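Local atomic coordinates of glucose-6-phosphate isomerase (Plasmodium falciparum, PDB entry 3QKI), a protein that probably catalyses the interconversion of alpha-D-glucose 6-phosphate and beta-D-fructose 6-phosphate, the second step of glycolysis. Residues 434-439 with 505-510; 371-376 with 440-445. One frame throughout, in Å; residues are numbered along the deposited sequence.

Contact 1 (434-439 with 505-510); sequences LIHQGQ and KVFNGN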
# COMPACT_ATOMS: atom_id res chain seq x y z
N LEU A 434 -14.30 5.48 5.38
CA LEU A 434 -13.85 6.86 5.18
C LEU A 434 -14.26 7.39 3.79
O LEU A 434 -14.76 8.51 3.69
CB LEU A 434 -12.32 6.97 5.40
CG LEU A 434 -11.71 8.37 5.34
CD1 LEU A 434 -10.50 8.47 6.18
CD2 LEU A 434 -11.30 8.74 3.92
N ILE A 435 -14.08 6.57 2.74
CA ILE A 435 -14.43 6.94 1.36
C ILE A 435 -15.93 7.23 1.23
O ILE A 435 -16.31 8.10 0.44
CB ILE A 435 -13.89 5.92 0.31
CG1 ILE A 435 -12.34 5.80 0.43
CG2 ILE A 435 -14.30 6.30 -1.14
CD1 ILE A 435 -11.60 4.92 -0.66
N HIS A 436 -16.78 6.56 2.04
CA HIS A 436 -18.23 6.81 2.00
C HIS A 436 -18.68 7.90 2.94
O HIS A 436 -19.61 8.64 2.60
CB HIS A 436 -19.05 5.54 2.29
CG HIS A 436 -19.07 4.59 1.13
ND1 HIS A 436 -19.98 4.74 0.07
CD2 HIS A 436 -18.27 3.53 0.86
CE1 HIS A 436 -19.71 3.76 -0.77
NE2 HIS A 436 -18.69 3.01 -0.35
N GLN A 437 -18.09 7.98 4.16
CA GLN A 437 -18.57 8.90 5.19
C GLN A 437 -17.59 9.91 5.78
O GLN A 437 -17.99 10.79 6.55
CB GLN A 437 -19.30 8.13 6.33
CG GLN A 437 -20.62 7.48 5.88
CD GLN A 437 -21.35 6.86 7.06
OE1 GLN A 437 -20.76 6.23 7.94
NE2 GLN A 437 -22.67 7.03 7.10
N GLY A 438 -16.31 9.77 5.47
CA GLY A 438 -15.32 10.72 5.93
C GLY A 438 -15.00 11.68 4.81
O GLY A 438 -15.87 12.01 3.98
N GLN A 439 -13.75 12.11 4.74
CA GLN A 439 -13.33 13.01 3.68
C GLN A 439 -13.52 12.39 2.27
O GLN A 439 -13.41 11.15 2.12
CB GLN A 439 -11.92 13.53 3.95
CG GLN A 439 -10.81 12.53 3.76
CD GLN A 439 -9.48 13.20 3.97
OE1 GLN A 439 -8.81 12.95 4.97
NE2 GLN A 439 -9.10 14.10 3.08
N LYS A 505 -26.29 7.12 9.80
CA LYS A 505 -26.56 6.22 8.69
C LYS A 505 -26.74 6.92 7.33
O LYS A 505 -26.97 6.25 6.31
CB LYS A 505 -27.77 5.35 9.02
CG LYS A 505 -27.50 4.34 10.13
CD LYS A 505 -28.67 3.37 10.20
CE LYS A 505 -28.49 2.36 11.29
NZ LYS A 505 -29.68 1.47 11.41
N VAL A 506 -26.60 8.25 7.30
CA VAL A 506 -26.75 9.04 6.07
C VAL A 506 -25.49 8.93 5.21
O VAL A 506 -24.38 8.96 5.74
CB VAL A 506 -27.13 10.53 6.42
CG1 VAL A 506 -27.01 11.47 5.21
CG2 VAL A 506 -28.53 10.60 7.03
N PHE A 507 -25.68 8.81 3.90
CA PHE A 507 -24.58 8.79 2.93
C PHE A 507 -24.82 9.99 2.02
O PHE A 507 -25.75 9.96 1.23
CB PHE A 507 -24.57 7.50 2.10
CG PHE A 507 -24.18 6.26 2.85
CD1 PHE A 507 -22.95 5.66 2.64
CD2 PHE A 507 -25.07 5.66 3.75
CE1 PHE A 507 -22.60 4.49 3.31
CE2 PHE A 507 -24.71 4.51 4.45
CZ PHE A 507 -23.49 3.92 4.21
N ASN A 508 -24.01 11.04 2.16
CA ASN A 508 -24.18 12.26 1.37
C ASN A 508 -24.04 12.11 -0.14
O ASN A 508 -24.64 12.89 -0.88
CB ASN A 508 -23.37 13.43 1.93
CG ASN A 508 -23.72 13.77 3.36
OD1 ASN A 508 -24.88 13.77 3.77
ND2 ASN A 508 -22.72 14.06 4.16
N GLY A 509 -23.35 11.06 -0.61
CA GLY A 509 -23.21 10.83 -2.04
C GLY A 509 -22.38 11.92 -2.71
O GLY A 509 -21.64 12.64 -2.03
N ASN A 510 -22.50 12.05 -4.05
CA ASN A 510 -21.71 13.00 -4.86
C ASN A 510 -20.20 12.75 -4.74
O ASN A 510 -19.41 13.67 -4.90
CB ASN A 510 -22.06 14.45 -4.53
CG ASN A 510 -23.44 14.83 -4.97
OD1 ASN A 510 -23.95 14.35 -5.98
ND2 ASN A 510 -24.06 15.73 -4.23
O HOH W 1 -21.72 9.11 0.70
O HOH W 2 -21.53 10.70 3.66
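Gln437 NE2 donates to Val506 O at 2.9 Å with an N-H...O angle of 153°; the same nitrogen also bonds the carbonyl oxygen of His504, and OE1 is held by Gln433, which fixes the rotation of the amide. The contact is a helix C terminus docked on a loop: helix 428-437 of the phosphoglucose isomerase fold ends here against the connection between helix 485-495 and strand 513-518. Val506 O lies close to the amide plane of Gln437, whereas the donor stands 44° out of the carbonyl plane of Val506. Gln437 reaches the loop because its chain is extended beyond CG. NE2 also sits 4.2 Å above the centre of one face of the Phe507 ring. At the edge of that ring, His436 CB lies 3.8 Å from Phe507 CE1; the imidazole and phenyl planes are inclined at 77° in an oblique pair, and the far end of the imidazole bonds Gln475 through NE2. Gly553 of the second subunit packs on His436, Gln437 and Phe507, so the dimer interface covers the joint. Two waters complete it, both donating to His436 O: one accepts from Asn508 N, the other from Gly509 N at 2.9 Å.

Contact 2 (371-376 with 440-445); sequences FDYKNV and VIPVEL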
# COMPACT_ATOMS: atom_id res chain seq x y z
N PHE A 371 -12.30 21.24 -6.65
CA PHE A 371 -12.99 20.64 -5.50
C PHE A 371 -12.05 20.46 -4.33
O PHE A 371 -12.50 20.08 -3.24
CB PHE A 371 -13.62 19.31 -5.91
CG PHE A 371 -14.90 19.47 -6.68
CD1 PHE A 371 -14.89 19.77 -8.04
CD2 PHE A 371 -16.13 19.31 -6.05
CE1 PHE A 371 -16.09 19.94 -8.74
CE2 PHE A 371 -17.33 19.45 -6.76
CZ PHE A 371 -17.29 19.78 -8.10
N ASP A 372 -10.75 20.69 -4.56
CA ASP A 372 -9.69 20.55 -3.56
C ASP A 372 -9.58 19.12 -3.03
O ASP A 372 -9.29 18.90 -1.84
CB ASP A 372 -9.82 21.63 -2.46
CG ASP A 372 -8.49 22.14 -1.95
OD1 ASP A 372 -8.33 22.23 -0.73
OD2 ASP A 372 -7.61 22.48 -2.79
N TYR A 373 -9.84 18.14 -3.92
CA TYR A 373 -9.71 16.70 -3.63
C TYR A 373 -8.26 16.30 -3.92
O TYR A 373 -7.88 16.05 -5.06
CB TYR A 373 -10.71 15.88 -4.45
CG TYR A 373 -12.17 16.14 -4.13
CD1 TYR A 373 -12.55 16.65 -2.88
CD2 TYR A 373 -13.17 15.86 -5.05
CE1 TYR A 373 -13.89 16.88 -2.58
CE2 TYR A 373 -14.51 16.08 -4.75
CZ TYR A 373 -14.86 16.61 -3.52
OH TYR A 373 -16.18 16.86 -3.21
N LYS A 374 -7.44 16.33 -2.87
CA LYS A 374 -5.99 16.08 -2.95
C LYS A 374 -5.56 14.61 -2.83
O LYS A 374 -4.38 14.32 -2.61
CB LYS A 374 -5.25 16.97 -1.97
CG LYS A 374 -5.55 18.47 -2.12
CD LYS A 374 -4.54 19.25 -1.30
CE LYS A 374 -5.16 20.42 -0.61
NZ LYS A 374 -4.12 21.37 -0.13
N ASN A 375 -6.50 13.68 -3.04
CA ASN A 375 -6.18 12.25 -2.98
C ASN A 375 -6.79 11.53 -4.16
O ASN A 375 -7.76 12.01 -4.73
CB ASN A 375 -6.73 11.62 -1.69
CG ASN A 375 -6.06 12.09 -0.46
OD1 ASN A 375 -5.01 11.61 -0.07
ND2 ASN A 375 -6.65 13.05 0.18
N VAL A 376 -6.21 10.37 -4.52
CA VAL A 376 -6.73 9.47 -5.56
C VAL A 376 -6.58 8.07 -4.98
O VAL A 376 -5.46 7.69 -4.59
CB VAL A 376 -6.01 9.56 -6.94
CG1 VAL A 376 -6.53 8.47 -7.90
CG2 VAL A 376 -6.12 10.94 -7.57
N VAL A 440 -13.93 13.23 1.29
CA VAL A 440 -14.20 12.80 -0.09
C VAL A 440 -12.88 12.44 -0.80
O VAL A 440 -11.94 13.24 -0.81
CB VAL A 440 -15.03 13.84 -0.90
CG1 VAL A 440 -15.19 13.41 -2.37
CG2 VAL A 440 -16.40 14.05 -0.28
N ILE A 441 -12.84 11.22 -1.37
CA ILE A 441 -11.67 10.68 -2.07
C ILE A 441 -12.08 10.14 -3.45
O ILE A 441 -12.66 9.06 -3.52
CB ILE A 441 -10.92 9.61 -1.22
CG1 ILE A 441 -10.32 10.27 0.06
CG2 ILE A 441 -9.79 8.94 -2.05
CD1 ILE A 441 -10.49 9.57 1.08
N PRO A 442 -11.74 10.86 -4.56
CA PRO A 442 -12.06 10.34 -5.90
C PRO A 442 -11.41 8.97 -6.11
O PRO A 442 -10.26 8.78 -5.74
CB PRO A 442 -11.44 11.39 -6.84
CG PRO A 442 -11.45 12.64 -6.01
CD PRO A 442 -11.07 12.17 -4.64
N VAL A 443 -12.16 8.02 -6.64
CA VAL A 443 -11.67 6.66 -6.83
C VAL A 443 -11.55 6.32 -8.32
O VAL A 443 -12.30 6.85 -9.15
CB VAL A 443 -12.48 5.59 -6.05
CG1 VAL A 443 -12.53 5.86 -4.55
CG2 VAL A 443 -13.90 5.40 -6.59
N GLU A 444 -10.62 5.42 -8.64
CA GLU A 444 -10.44 4.90 -9.98
C GLU A 444 -10.54 3.38 -9.82
O GLU A 444 -9.68 2.77 -9.17
CB GLU A 444 -9.10 5.37 -10.58
CG GLU A 444 -9.10 6.86 -10.87
CD GLU A 444 -7.81 7.51 -11.34
OE1 GLU A 444 -6.95 6.81 -11.91
OE2 GLU A 444 -7.69 8.75 -11.19
N LEU A 445 -11.66 2.81 -10.29
CA LEU A 445 -11.98 1.38 -10.21
C LEU A 445 -11.65 0.72 -11.53
O LEU A 445 -11.98 1.26 -12.60
CB LEU A 445 -13.45 1.14 -9.84
CG LEU A 445 -14.05 1.91 -8.62
CD1 LEU A 445 -15.46 1.47 -8.34
CD2 LEU A 445 -13.26 1.67 -7.38
O HOH W 3 -9.42 13.73 -1.85
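Val440 CG1 lies over one face of the Tyr373 ring, in a CH-pi contact 3.7 Å from the ring centroid and 23° off its normal. The methyl is displaced toward the rim, and its closest ring atom is Tyr373 CZ, at 3.4 Å. With CG1 anti to the valine nitrogen (chi1 175°), that branch is the one turned onto the ring. Phe371 CB covers the opposite face of the tyrosine. Pro442 CG adds an apolar contact, 3.7 Å from Tyr373 CB; separately, Pro442 CD rests 3.3 Å from the main-chain oxygen Asn375 O. Farther along, Val376 CG1 meets Glu444 OE2 at 3.5 Å. That carboxylate is positioned from outside: OE2 forms a salt bridge with Arg536, and OE1 is hydrogen-bonded with the hydroxyl of Tyr533. Between the backbones, a water donates to Val440 O at 2.8 Å and accepts a weak bond from Asn375 N. Beyond this shell, Val418 of the second subunit packs on Asn375 and Ile441. Direct pairing of the main chains takes over with the bond between Pro442 and Ala377, where strands 375-380 and 443-448 enter the sheet as parallel neighbours, an arrangement characteristic of the alpha/beta sandwich domains of phosphoglucose isomerases.

Overall arrangement
From the N terminus, the chain leaves helix 356-371 and enters strand 375-380 through the first segment of contact 2. It then passes through helix 388-400 and strand 418-420 to helix 428-437, whose end supplies the first segment of contact 1. Residues 440-445 follow at once and close the loop of contact 2; helices 464-481 and 485-495 come next, before 505-510 closes contact 1. The two loops therefore cross. Contact 2 joins neighbouring parallel strands, while contact 1 ties the preceding helix to the approach to strand 513-518, on the other side of strand 443-448. Packing of Ile435 against Val443 joins them directly, and both border the second subunit.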